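Putative glycoside hydrolase (Parabacteroides distasonis ATCC 8503, PDB 3GYC) is a putative glycoside hydrolase with a cellulase-like TIM-barrel domain that probably cleaves glycosidic bonds in carbohydrates. Local coordinates at residues D135-I140 with L154-C159; G148-I153 with P204-L209; A168-K173 with L189-T194; T194-M199 with S226-Y231. All blocks are in the same frame, centred on the assembly; numbering follows the deposited sequence.

Interaction 1 (D135-I140 with L154-C159); sequences DCWLTI and LYVDLC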
loop_
_atom_site.group_PDB
_atom_site.type_symbol
_atom_site.label_atom_id
_atom_site.label_comp_id
_atom_site.label_asym_id
_atom_site.label_seq_id
_atom_site.Cartn_x
_atom_site.Cartn_y
_atom_site.Cartn_z
ATOM N N ASP A 135 -1.570 -0.394 21.276
ATOM C CA ASP A 135 -1.640 0.822 22.088
ATOM C C ASP A 135 -1.124 2.012 21.288
ATOM O O ASP A 135 -1.632 3.132 21.376
ATOM C CB ASP A 135 -0.859 0.687 23.409
ATOM C CG ASP A 135 -1.634 -0.035 24.497
ATOM O OD1 ASP A 135 -2.819 -0.390 24.307
ATOM O OD2 ASP A 135 -1.047 -0.235 25.594
ATOM N N CYS A 136 -0.113 1.752 20.487
ATOM C CA CYS A 136 0.466 2.772 19.649
ATOM C C CYS A 136 -0.527 3.286 18.570
ATOM O O CYS A 136 -0.680 4.482 18.363
ATOM C CB CYS A 136 1.728 2.192 19.094
ATOM S SG CYS A 136 2.246 2.997 17.698
ATOM N N TRP A 137 -1.222 2.376 17.906
ATOM C CA TRP A 137 -2.248 2.785 16.951
ATOM C C TRP A 137 -3.457 3.452 17.612
ATOM O O TRP A 137 -4.042 4.352 17.031
ATOM C CB TRP A 137 -2.686 1.601 16.099
ATOM C CG TRP A 137 -1.715 1.323 15.018
ATOM C CD1 TRP A 137 -0.690 0.439 15.028
ATOM C CD2 TRP A 137 -1.710 1.941 13.725
ATOM N NE1 TRP A 137 -0.052 0.456 13.811
ATOM C CE2 TRP A 137 -0.648 1.386 13.002
ATOM C CE3 TRP A 137 -2.485 2.933 13.133
ATOM C CZ2 TRP A 137 -0.339 1.781 11.710
ATOM C CZ3 TRP A 137 -2.197 3.318 11.852
ATOM C CH2 TRP A 137 -1.138 2.741 11.144
ATOM N N LEU A 138 -3.850 2.995 18.812
ATOM C CA LEU A 138 -4.926 3.632 19.541
ATOM C C LEU A 138 -4.555 5.109 19.799
ATOM O O LEU A 138 -5.400 6.001 19.707
ATOM C CB LEU A 138 -5.263 2.873 20.846
ATOM C CG LEU A 138 -5.992 1.534 20.628
ATOM C CD1 LEU A 138 -6.051 0.704 21.877
ATOM C CD2 LEU A 138 -7.393 1.741 20.023
ATOM N N THR A 139 -3.287 5.384 20.084
ATOM C CA THR A 139 -2.849 6.761 20.293
ATOM C C THR A 139 -2.964 7.608 19.019
ATOM O O THR A 139 -3.517 8.695 19.047
ATOM C CB THR A 139 -1.438 6.771 20.879
ATOM O OG1 THR A 139 -1.521 6.134 22.143
ATOM C CG2 THR A 139 -0.906 8.156 21.058
ATOM N N ILE A 140 -2.510 7.074 17.893
ATOM C CA ILE A 140 -2.533 7.823 16.626
ATOM C C ILE A 140 -4.007 8.086 16.246
ATOM O O ILE A 140 -4.379 9.201 15.838
ATOM C CB ILE A 140 -1.653 7.077 15.538
ATOM C CG1 ILE A 140 -1.115 8.001 14.430
ATOM C CG2 ILE A 140 -2.360 5.923 14.917
ATOM C CD1 ILE A 140 -2.167 8.513 13.461
ATOM N N LEU A 154 -10.314 5.439 5.902
ATOM C CA LEU A 154 -11.013 4.366 5.205
ATOM C C LEU A 154 -10.780 3.015 5.879
ATOM O O LEU A 154 -11.688 2.216 6.054
ATOM C CB LEU A 154 -10.473 4.344 3.781
ATOM C CG LEU A 154 -11.124 3.489 2.752
ATOM C CD1 LEU A 154 -12.591 3.944 2.579
ATOM C CD2 LEU A 154 -10.250 3.623 1.460
ATOM N N TYR A 155 -9.540 2.781 6.255
ATOM C CA TYR A 155 -9.141 1.553 6.903
ATOM C C TYR A 155 -7.831 1.777 7.614
ATOM O O TYR A 155 -7.142 2.755 7.358
ATOM C CB TYR A 155 -8.998 0.389 5.898
ATOM C CG TYR A 155 -7.879 0.495 4.873
ATOM C CD1 TYR A 155 -6.591 0.137 5.211
ATOM C CD2 TYR A 155 -8.109 0.928 3.567
ATOM C CE1 TYR A 155 -5.542 0.204 4.283
ATOM C CE2 TYR A 155 -7.050 1.033 2.638
ATOM C CZ TYR A 155 -5.786 0.643 3.003
ATOM O OH TYR A 155 -4.725 0.670 2.153
ATOM N N VAL A 156 -7.479 0.840 8.504
ATOM C CA VAL A 156 -6.227 0.912 9.223
ATOM C C VAL A 156 -5.537 -0.408 9.059
ATOM O O VAL A 156 -6.062 -1.448 9.484
ATOM C CB VAL A 156 -6.424 1.222 10.736
ATOM C CG1 VAL A 156 -5.059 1.168 11.508
ATOM C CG2 VAL A 156 -7.137 2.554 10.893
ATOM N N ASP A 157 -4.334 -0.338 8.514
ATOM C CA ASP A 157 -3.438 -1.487 8.276
ATOM C C ASP A 157 -2.289 -1.367 9.263
ATOM O O ASP A 157 -1.540 -0.386 9.226
ATOM C CB ASP A 157 -2.959 -1.448 6.814
ATOM C CG ASP A 157 -1.738 -2.340 6.533
ATOM O OD1 ASP A 157 -1.415 -3.277 7.325
ATOM O OD2 ASP A 157 -1.086 -2.065 5.489
ATOM N N LEU A 158 -2.105 -2.374 10.102
ATOM C CA LEU A 158 -1.082 -2.289 11.154
ATOM C C LEU A 158 0.333 -2.445 10.692
ATOM O O LEU A 158 1.245 -2.139 11.455
ATOM C CB LEU A 158 -1.380 -3.242 12.339
ATOM C CG LEU A 158 -2.392 -2.676 13.348
ATOM C CD1 LEU A 158 -3.734 -2.467 12.715
ATOM C CD2 LEU A 158 -2.540 -3.593 14.582
ATOM N N CYS A 159 0.547 -2.944 9.477
ATOM C CA CYS A 159 1.897 -3.035 8.950
ATOM C C CYS A 159 1.975 -3.411 7.484
ATOM O O CYS A 159 1.468 -4.469 7.093
ATOM C CB CYS A 159 2.682 -4.102 9.729
ATOM S SG CYS A 159 4.423 -3.999 9.331
#
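Trp-137 reaches from helix 130-146 to the end of strand 153-157 and lays its indole across Val-156, Asp-157 and Leu-158. Its CG stands anti to its own carbonyl carbon (chi1 -79°), which carries the ring off the helix toward the strand. Packing is tightest at the benzo half, where Val-156 CG1 sits over one face, 3.5 Å from Trp-137 CE3 and offset toward the rim. Over the pyrrole half of the same face lies Leu-158, its CG 4.1 Å from the centroid of the five-membered ring and 22° off the normal, a CH-pi contact. Between them Asp-157 O approaches Trp-137 CZ2 obliquely at 3.5 Å. No hydrogen bond crosses the contact; the indole NE1 bonds instead to Tyr-116 OH, which also bonds Leu-158 O. Cutting Trp-137 back to an alanine is likely to leave a gap beside Val-156 and Leu-158 and to cost Tyr-116 OH its indole partner. The helix flank bearing Asp-135 and Thr-139 faces solvent; there Thr-139 N and OG1 approach Asp-135 O from opposite faces of its carbonyl plane. At the strand's C-terminal end Asp-157 turns from the helix, its OD1 accepting from Cys-159 N (2.9 Å) in an Asx turn and its OD2 held by Ser-113 OG and Ser-211 OG. Helix against following strand is the packing of a beta-alpha-beta unit, here 109-113, 130-146 and 153-157 of the TIM barrel.

Interaction 2 (G148-I153 with P204-L209); sequences GLLDTI and PDMPFL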
loop_
_atom_site.group_PDB
_atom_site.type_symbol
_atom_site.label_atom_id
_atom_site.label_comp_id
_atom_site.label_asym_id
_atom_site.label_seq_id
_atom_site.Cartn_x
_atom_site.Cartn_y
_atom_site.Cartn_z
ATOM N N GLY A 148 -11.404 15.876 14.697
ATOM C CA GLY A 148 -12.635 15.411 14.048
ATOM C C GLY A 148 -12.456 14.866 12.624
ATOM O O GLY A 148 -13.315 15.108 11.764
ATOM N N LEU A 149 -11.374 14.131 12.384
ATOM C CA LEU A 149 -11.040 13.633 11.052
ATOM C C LEU A 149 -11.160 12.139 10.920
ATOM O O LEU A 149 -10.765 11.625 9.920
ATOM C CB LEU A 149 -9.581 14.008 10.671
ATOM C CG LEU A 149 -9.322 15.520 10.506
ATOM C CD1 LEU A 149 -7.858 15.911 10.754
ATOM C CD2 LEU A 149 -9.861 16.000 9.108
ATOM N N LEU A 150 -11.743 11.430 11.887
ATOM C CA LEU A 150 -11.736 9.966 11.803
ATOM C C LEU A 150 -12.569 9.449 10.622
ATOM O O LEU A 150 -12.240 8.423 10.046
ATOM C CB LEU A 150 -12.201 9.355 13.114
ATOM C CG LEU A 150 -11.694 7.962 13.465
ATOM C CD1 LEU A 150 -10.198 7.868 13.213
ATOM C CD2 LEU A 150 -12.064 7.630 14.947
ATOM N N ASP A 151 -13.634 10.163 10.256
ATOM C CA ASP A 151 -14.463 9.749 9.112
ATOM C C ASP A 151 -13.744 9.828 7.764
ATOM O O ASP A 151 -14.221 9.261 6.783
ATOM C CB ASP A 151 -15.747 10.553 9.065
ATOM C CG ASP A 151 -16.611 10.298 10.283
ATOM O OD1 ASP A 151 -16.684 9.111 10.705
ATOM O OD2 ASP A 151 -17.182 11.284 10.841
ATOM N N THR A 152 -12.591 10.486 7.721
ATOM C CA THR A 152 -11.761 10.525 6.505
ATOM C C THR A 152 -10.931 9.248 6.344
ATOM O O THR A 152 -10.463 8.964 5.268
ATOM C CB THR A 152 -10.855 11.763 6.550
ATOM O OG1 THR A 152 -11.668 12.934 6.372
ATOM C CG2 THR A 152 -9.765 11.710 5.498
ATOM N N ILE A 153 -10.768 8.477 7.426
ATOM C CA ILE A 153 -9.986 7.282 7.404
ATOM C C ILE A 153 -10.856 6.132 6.890
ATOM O O ILE A 153 -11.962 5.893 7.381
ATOM C CB ILE A 153 -9.404 6.950 8.804
ATOM C CG1 ILE A 153 -8.529 8.118 9.302
ATOM C CG2 ILE A 153 -8.672 5.605 8.758
ATOM C CD1 ILE A 153 -7.458 8.643 8.338
ATOM N N PRO A 204 -14.735 -0.590 17.262
ATOM C CA PRO A 204 -15.322 -1.840 16.727
ATOM C C PRO A 204 -15.761 -1.777 15.258
ATOM O O PRO A 204 -15.745 -2.806 14.582
ATOM C CB PRO A 204 -16.524 -2.087 17.660
ATOM C CG PRO A 204 -16.869 -0.739 18.218
ATOM C CD PRO A 204 -15.575 0.014 18.321
ATOM N N ASP A 205 -16.107 -0.590 14.766
ATOM C CA ASP A 205 -16.600 -0.427 13.394
ATOM C C ASP A 205 -15.538 0.003 12.366
ATOM O O ASP A 205 -15.863 0.183 11.210
ATOM C CB ASP A 205 -17.742 0.587 13.375
ATOM C CG ASP A 205 -18.906 0.163 14.258
ATOM O OD1 ASP A 205 -19.012 -1.043 14.593
ATOM O OD2 ASP A 205 -19.714 1.053 14.615
HETATM N N MSE A 206 -14.297 0.192 12.794
HETATM C CA MSE A 206 -13.216 0.555 11.856
HETATM C C MSE A 206 -12.695 -0.740 11.163
HETATM O O MSE A 206 -12.511 -1.742 11.816
HETATM C CB MSE A 206 -12.091 1.310 12.596
HETATM C CG MSE A 206 -10.894 1.698 11.749
HETATM SE SE MSE A 206 -11.304 3.073 10.435
HETATM C CE MSE A 206 -11.210 4.679 11.578
ATOM N N PRO A 207 -12.529 -0.726 9.826
ATOM C CA PRO A 207 -11.951 -1.893 9.165
ATOM C C PRO A 207 -10.462 -1.977 9.460
ATOM O O PRO A 207 -9.716 -1.035 9.170
ATOM C CB PRO A 207 -12.197 -1.650 7.674
ATOM C CG PRO A 207 -13.156 -0.543 7.598
ATOM C CD PRO A 207 -13.125 0.222 8.878
ATOM N N PHE A 208 -10.044 -3.085 10.051
ATOM C CA PHE A 208 -8.643 -3.334 10.390
ATOM C C PHE A 208 -8.095 -4.526 9.647
ATOM O O PHE A 208 -8.797 -5.509 9.412
ATOM C CB PHE A 208 -8.488 -3.612 11.880
ATOM C CG PHE A 208 -8.732 -2.404 12.759
ATOM C CD1 PHE A 208 -7.803 -1.364 12.802
ATOM C CD2 PHE A 208 -9.839 -2.333 13.565
ATOM C CE1 PHE A 208 -8.000 -0.249 13.620
ATOM C CE2 PHE A 208 -10.051 -1.223 14.368
ATOM C CZ PHE A 208 -9.123 -0.169 14.374
ATOM N N LEU A 209 -6.812 -4.458 9.326
ATOM C CA LEU A 209 -6.115 -5.541 8.643
ATOM C C LEU A 209 -4.610 -5.394 8.807
ATOM O O LEU A 209 -4.153 -4.467 9.458
ATOM C CB LEU A 209 -6.409 -5.462 7.136
ATOM C CG LEU A 209 -5.716 -4.311 6.387
ATOM C CD1 LEU A 209 -5.430 -4.719 4.958
ATOM C CD2 LEU A 209 -6.527 -3.011 6.516
#
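Met-206, a selenomethionine, rests its end against both Leu-150 and Ile-153, and every direct contact of the two segments runs through this one side chain. The apolar contacts centre on its methyl: Met-206 CE lies 3.7 Å from Leu-150 CD1, with Leu-150 CG hardly farther off. From Ile-153 it is the CG2 branch that touches, 3.9 Å from Met-206 CE, and the selenium itself stands 4.0 Å from Ile-153 CG2. Both partners meet the selenomethionine at a slant. Its CG leaves anti to the backbone N (chi1 178°), and bends at chi2 (69°) and chi3 (81°) then fold the chain so that the methyl comes to lie against both. Within its own segment Met-206 CG also lies over one face of the Phe-208 ring, 3.7 Å above the plane and toward its rim.

The segments lead into two neighbouring parallel strands of the TIM barrel, 153-157 and 208-209, so this apolar cluster lies beside their N-terminal ends. Leu-150 belongs to a 3-10 segment, residues 150-152, that precedes the first strand, while Met-206 comes just before the second.

No hydrogen bond joins the two segments; within 148-153 the backbone bonds are Thr-152 N to Leu-149 O at 3.1 Å, and Ile-153 N to Leu-150 O at 3.0 Å. Around the cluster, Leu-150 also packs on Leu-141 and Ile-144 of helix 130-146, and Met-206 on Val-156 and Arg-392. The guanidinium of Arg-392 donates from NH2 to Ile-153 O.

Interaction 3 (A168-K173 with L189-T194); sequences APFFAK and LRWMKT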
loop_
_atom_site.group_PDB
_atom_site.type_symbol
_atom_site.label_atom_id
_atom_site.label_comp_id
_atom_site.label_asym_id
_atom_site.label_seq_id
_atom_site.Cartn_x
_atom_site.Cartn_y
_atom_site.Cartn_z
ATOM N N ALA A 168 8.769 -4.716 9.949
ATOM C CA ALA A 168 8.403 -5.204 11.292
ATOM C C ALA A 168 9.597 -5.899 11.974
ATOM O O ALA A 168 9.559 -7.115 12.243
ATOM C CB ALA A 168 7.208 -6.141 11.200
ATOM N N PRO A 169 10.672 -5.135 12.248
ATOM C CA PRO A 169 11.826 -5.715 12.959
ATOM C C PRO A 169 11.515 -6.047 14.424
ATOM O O PRO A 169 12.203 -6.883 15.049
ATOM C CB PRO A 169 12.871 -4.597 12.866
ATOM C CG PRO A 169 12.121 -3.371 12.667
ATOM C CD PRO A 169 10.918 -3.733 11.877
ATOM N N PHE A 170 10.529 -5.352 14.979
ATOM C CA PHE A 170 10.049 -5.601 16.335
ATOM C C PHE A 170 9.377 -6.972 16.445
ATOM O O PHE A 170 9.204 -7.486 17.522
ATOM C CB PHE A 170 9.066 -4.503 16.783
ATOM C CG PHE A 170 8.007 -4.144 15.749
ATOM C CD1 PHE A 170 6.827 -4.856 15.660
ATOM C CD2 PHE A 170 8.215 -3.085 14.885
ATOM C CE1 PHE A 170 5.875 -4.534 14.734
ATOM C CE2 PHE A 170 7.269 -2.746 13.965
ATOM C CZ PHE A 170 6.084 -3.473 13.887
ATOM N N PHE A 171 8.949 -7.536 15.326
ATOM C CA PHE A 171 8.336 -8.852 15.324
ATOM C C PHE A 171 9.393 -9.866 14.922
ATOM O O PHE A 171 9.555 -10.885 15.575
ATOM C CB PHE A 171 7.159 -8.890 14.346
ATOM C CG PHE A 171 6.562 -10.237 14.186
ATOM C CD1 PHE A 171 5.634 -10.698 15.102
ATOM C CD2 PHE A 171 6.928 -11.058 13.132
ATOM C CE1 PHE A 171 5.086 -11.955 14.984
ATOM C CE2 PHE A 171 6.382 -12.319 12.996
ATOM C CZ PHE A 171 5.461 -12.772 13.926
ATOM N N ALA A 172 10.106 -9.566 13.840
ATOM C CA ALA A 172 11.135 -10.452 13.293
ATOM C C ALA A 172 12.236 -10.769 14.304
ATOM O O ALA A 172 12.796 -11.879 14.300
ATOM C CB ALA A 172 11.716 -9.836 12.018
ATOM N N LYS A 173 12.543 -9.817 15.185
ATOM C CA LYS A 173 13.529 -10.067 16.239
ATOM C C LYS A 173 13.027 -11.195 17.153
ATOM O O LYS A 173 13.766 -12.143 17.450
ATOM C CB LYS A 173 13.811 -8.799 17.052
ATOM N N LEU A 189 -0.185 -15.188 12.921
ATOM C CA LEU A 189 -1.631 -15.208 13.100
ATOM C C LEU A 189 -2.036 -14.800 14.510
ATOM O O LEU A 189 -2.977 -14.023 14.679
ATOM C CB LEU A 189 -2.210 -16.599 12.794
ATOM C CG LEU A 189 -2.081 -17.064 11.345
ATOM C CD1 LEU A 189 -2.577 -18.485 11.246
ATOM C CD2 LEU A 189 -2.816 -16.134 10.377
ATOM N N ARG A 190 -1.310 -15.301 15.507
ATOM C CA ARG A 190 -1.614 -15.024 16.909
ATOM C C ARG A 190 -1.388 -13.566 17.263
ATOM O O ARG A 190 -2.170 -12.958 17.980
ATOM C CB ARG A 190 -0.770 -15.907 17.832
ATOM C CG ARG A 190 -1.219 -15.871 19.284
ATOM N N TRP A 191 -0.279 -13.025 16.803
ATOM C CA TRP A 191 0.042 -11.629 17.006
ATOM C C TRP A 191 -1.035 -10.740 16.400
ATOM O O TRP A 191 -1.553 -9.834 17.052
ATOM C CB TRP A 191 1.379 -11.324 16.323
ATOM C CG TRP A 191 1.764 -9.898 16.339
ATOM C CD1 TRP A 191 1.171 -8.888 15.660
ATOM C CD2 TRP A 191 2.872 -9.321 17.031
ATOM N NE1 TRP A 191 1.808 -7.716 15.909
ATOM C CE2 TRP A 191 2.861 -7.948 16.751
ATOM C CE3 TRP A 191 3.865 -9.835 17.872
ATOM C CZ2 TRP A 191 3.828 -7.069 17.253
ATOM C CZ3 TRP A 191 4.825 -8.963 18.387
ATOM C CH2 TRP A 191 4.794 -7.594 18.079
HETATM N N MSE A 192 -1.319 -10.957 15.121
HETATM C CA MSE A 192 -2.314 -10.163 14.423
HETATM C C MSE A 192 -3.644 -10.222 15.161
HETATM O O MSE A 192 -4.230 -9.188 15.456
HETATM C CB MSE A 192 -2.491 -10.625 12.973
HETATM C CG MSE A 192 -1.287 -10.347 12.096
HETATM SE SE MSE A 192 -1.665 -10.621 10.225
HETATM C CE MSE A 192 -1.812 -12.547 10.194
ATOM N N LYS A 193 -4.071 -11.425 15.528
ATOM C CA LYS A 193 -5.366 -11.594 16.176
ATOM C C LYS A 193 -5.430 -10.788 17.483
ATOM O O LYS A 193 -6.366 -10.014 17.677
ATOM C CB LYS A 193 -5.676 -13.080 16.409
ATOM C CG LYS A 193 -7.134 -13.347 16.764
ATOM N N THR A 194 -4.421 -10.929 18.345
ATOM C CA THR A 194 -4.377 -10.170 19.609
ATOM C C THR A 194 -4.380 -8.652 19.419
ATOM O O THR A 194 -5.047 -7.936 20.192
ATOM C CB THR A 194 -3.135 -10.531 20.451
ATOM O OG1 THR A 194 -3.214 -11.908 20.832
ATOM C CG2 THR A 194 -3.042 -9.663 21.707
#
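An edge-to-face aromatic contact joins the short helix 169-172 to helix 186-200: Phe-171 presents its edge to the face of Trp-191. The ring of Phe-171 and the six-membered ring of Trp-191 have their centroids 5.1 Å apart and their planes at 87°. The edge leads with Phe-171 CD1, over one face of the indole and 3.4 Å from Trp-191 CE3. Each ring swings out with its CG opposite the backbone N (chi1 174° for both), and the two side chains slide past each other in opposite directions. Helix 169-172 lies in the long connection after strand 153-157, and the pairing sets that excursion of the TIM barrel against the following barrel helix. A second aromatic, Phe-170, meets the far end of the indole, its CD1 4.1 Å from Trp-191 CZ2, which stands near the plane of the phenylalanine ring. Replacing Trp-191 with a leucine would probably leave the edge of Phe-171 without its aromatic face and take away the benzo rim against which Phe-170 packs. Trp-162 adds a further ring against both Phe-171 and Trp-191, Tyr-116 packs edge-to-face with Phe-170, and Trp-191 NE1 makes a weak hydrogen bond to Tyr-210 OH.

Interaction 4 (T194-M199 with S226-Y231); sequences TSLEKM and SFLDLY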
loop_
_atom_site.group_PDB
_atom_site.type_symbol
_atom_site.label_atom_id
_atom_site.label_comp_id
_atom_site.label_asym_id
_atom_site.label_seq_id
_atom_site.Cartn_x
_atom_site.Cartn_y
_atom_site.Cartn_z
ATOM N N THR A 194 -4.421 -10.929 18.345
ATOM C CA THR A 194 -4.377 -10.170 19.609
ATOM C C THR A 194 -4.380 -8.652 19.419
ATOM O O THR A 194 -5.047 -7.936 20.192
ATOM C CB THR A 194 -3.135 -10.531 20.451
ATOM O OG1 THR A 194 -3.214 -11.908 20.832
ATOM C CG2 THR A 194 -3.042 -9.663 21.707
ATOM N N SER A 195 -3.648 -8.157 18.407
ATOM C CA SER A 195 -3.586 -6.704 18.173
ATOM C C SER A 195 -4.921 -6.159 17.732
ATOM O O SER A 195 -5.369 -5.147 18.252
ATOM C CB SER A 195 -2.492 -6.316 17.183
ATOM O OG SER A 195 -2.627 -7.000 15.958
ATOM N N LEU A 196 -5.567 -6.841 16.796
ATOM C CA LEU A 196 -6.851 -6.385 16.313
ATOM C C LEU A 196 -7.969 -6.478 17.354
ATOM O O LEU A 196 -8.887 -5.658 17.332
ATOM C CB LEU A 196 -7.230 -7.064 14.991
ATOM C CG LEU A 196 -6.196 -6.829 13.889
ATOM C CD1 LEU A 196 -6.726 -7.361 12.589
ATOM C CD2 LEU A 196 -5.798 -5.350 13.757
ATOM N N GLU A 197 -7.885 -7.430 18.283
ATOM C CA GLU A 197 -8.866 -7.494 19.364
ATOM C C GLU A 197 -8.764 -6.237 20.210
ATOM O O GLU A 197 -9.780 -5.633 20.552
ATOM C CB GLU A 197 -8.666 -8.745 20.227
ATOM C CG GLU A 197 -9.128 -10.004 19.529
ATOM C CD GLU A 197 -8.787 -11.293 20.280
ATOM O OE1 GLU A 197 -7.731 -11.364 20.978
ATOM O OE2 GLU A 197 -9.587 -12.250 20.139
ATOM N N LYS A 198 -7.540 -5.828 20.516
ATOM C CA LYS A 198 -7.310 -4.638 21.326
ATOM C C LYS A 198 -7.882 -3.414 20.553
ATOM O O LYS A 198 -8.514 -2.544 21.143
ATOM C CB LYS A 198 -5.806 -4.485 21.637
ATOM C CG LYS A 198 -5.447 -4.169 23.115
HETATM N N MSE A 199 -7.685 -3.360 19.236
HETATM C CA MSE A 199 -8.180 -2.213 18.435
HETATM C C MSE A 199 -9.696 -2.096 18.509
HETATM O O MSE A 199 -10.244 -1.016 18.746
HETATM C CB MSE A 199 -7.774 -2.351 16.971
HETATM C CG MSE A 199 -6.263 -2.386 16.699
HETATM SE SE MSE A 199 -5.318 -0.878 17.406
HETATM C CE MSE A 199 -6.270 0.534 16.421
ATOM N N SER A 226 -10.048 -14.833 9.653
ATOM C CA SER A 226 -11.347 -14.202 9.641
ATOM C C SER A 226 -11.321 -12.870 10.372
ATOM O O SER A 226 -12.174 -12.038 10.121
ATOM C CB SER A 226 -12.410 -15.122 10.263
ATOM O OG SER A 226 -12.136 -15.403 11.626
ATOM N N PHE A 227 -10.347 -12.693 11.271
ATOM C CA PHE A 227 -10.142 -11.446 12.030
ATOM C C PHE A 227 -9.692 -10.250 11.170
ATOM O O PHE A 227 -9.541 -9.137 11.693
ATOM C CB PHE A 227 -9.125 -11.671 13.176
ATOM C CG PHE A 227 -7.808 -12.265 12.728
ATOM C CD1 PHE A 227 -6.822 -11.475 12.190
ATOM C CD2 PHE A 227 -7.570 -13.619 12.854
ATOM C CE1 PHE A 227 -5.602 -12.024 11.750
ATOM C CE2 PHE A 227 -6.360 -14.183 12.426
ATOM C CZ PHE A 227 -5.366 -13.371 11.879
ATOM N N LEU A 228 -9.405 -10.485 9.888
ATOM C CA LEU A 228 -9.078 -9.406 8.952
ATOM C C LEU A 228 -10.393 -8.929 8.339
ATOM O O LEU A 228 -11.209 -9.744 7.917
ATOM C CB LEU A 228 -8.163 -9.907 7.853
ATOM C CG LEU A 228 -6.805 -10.440 8.316
ATOM C CD1 LEU A 228 -6.044 -11.096 7.168
ATOM C CD2 LEU A 228 -5.991 -9.341 8.968
ATOM N N ASP A 229 -10.611 -7.622 8.316
ATOM C CA ASP A 229 -11.864 -7.039 7.773
ATOM C C ASP A 229 -11.820 -6.889 6.242
ATOM O O ASP A 229 -12.855 -6.713 5.591
ATOM C CB ASP A 229 -12.130 -5.672 8.417
ATOM C CG ASP A 229 -12.503 -5.762 9.908
ATOM O OD1 ASP A 229 -13.132 -6.794 10.305
ATOM O OD2 ASP A 229 -12.211 -4.793 10.706
ATOM N N LEU A 230 -10.602 -6.868 5.701
ATOM C CA LEU A 230 -10.331 -6.758 4.276
ATOM C C LEU A 230 -8.932 -7.293 3.983
ATOM O O LEU A 230 -8.139 -7.506 4.898
ATOM C CB LEU A 230 -10.415 -5.312 3.793
ATOM C CG LEU A 230 -9.513 -4.269 4.423
ATOM C CD1 LEU A 230 -8.902 -3.287 3.401
ATOM C CD2 LEU A 230 -10.237 -3.503 5.548
ATOM N N TYR A 231 -8.612 -7.505 2.717
ATOM C CA TYR A 231 -7.285 -7.927 2.372
ATOM C C TYR A 231 -6.700 -6.819 1.485
ATOM O O TYR A 231 -7.372 -6.334 0.549
ATOM C CB TYR A 231 -7.216 -9.278 1.605
ATOM C CG TYR A 231 -7.979 -10.450 2.156
ATOM C CD1 TYR A 231 -8.233 -10.596 3.519
ATOM C CD2 TYR A 231 -8.401 -11.478 1.301
ATOM C CE1 TYR A 231 -8.943 -11.694 3.995
ATOM C CE2 TYR A 231 -9.075 -12.585 1.777
ATOM C CZ TYR A 231 -9.326 -12.694 3.118
ATOM O OH TYR A 231 -10.010 -13.775 3.560
#
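Helix 186-200 of the TIM barrel meets the loop that leads into strand 231-232, and Leu-196 makes the whole of the helix side of this contact. Leu-196 extends toward the loop and touches it with one methyl, CD1. That methyl is 3.4 Å from the carbonyl oxygen Phe-227 O and 4.1 Å from Phe-227 CD1, meeting the phenyl ring at its edge, near the ring plane. The two side chains cross at about a right angle. Phe-227 holds its CG between backbone N and carbonyl carbon (chi1 54°), which turns the ring toward the helix. From the next residue the branch Leu-228 CD2 comes back to lie 4.2 Å from Leu-196 CD1, although the root of that side chain points the other way. No hydrogen bond spans the two segments. The carbonyl beside the methyl is nonetheless paired, since Phe-227 O accepts from NH2 of Arg-200, which also forms a salt bridge with Asp-229 OD2. Leu-196 packs inward as well, on Leu-158 and on Phe-208 of strand 208-209. Phe-227 rests on Leu-189, Met-192 and Lys-193, one turn or more back along helix 186-200, and Asp-229 bonds the backbone of Phe-208, tying the loop to strand 208-209.

How the interactions relate
From the N terminus, interaction 1 opens first and closes a short loop of 13 residues between helix 130-146 and strand 153-157. Interaction 2 starts inside that loop and spans 50 residues to strand 208-209, so the two cross; backbone bonds between the neighbouring strands, such as Val-156 N to Pro-207 O, join them. Interaction 3, closing a loop of 15, is nested within interaction 2 and follows interaction 1 in series. Interaction 4 begins where interaction 3 ends, sharing Thr-194, closes 26 residues and crosses interaction 2, which it touches where Met-199 packs on Phe-208. Together they bind two barrel helices, two adjacent strands, an excursion helix and the approach to strand 231-232.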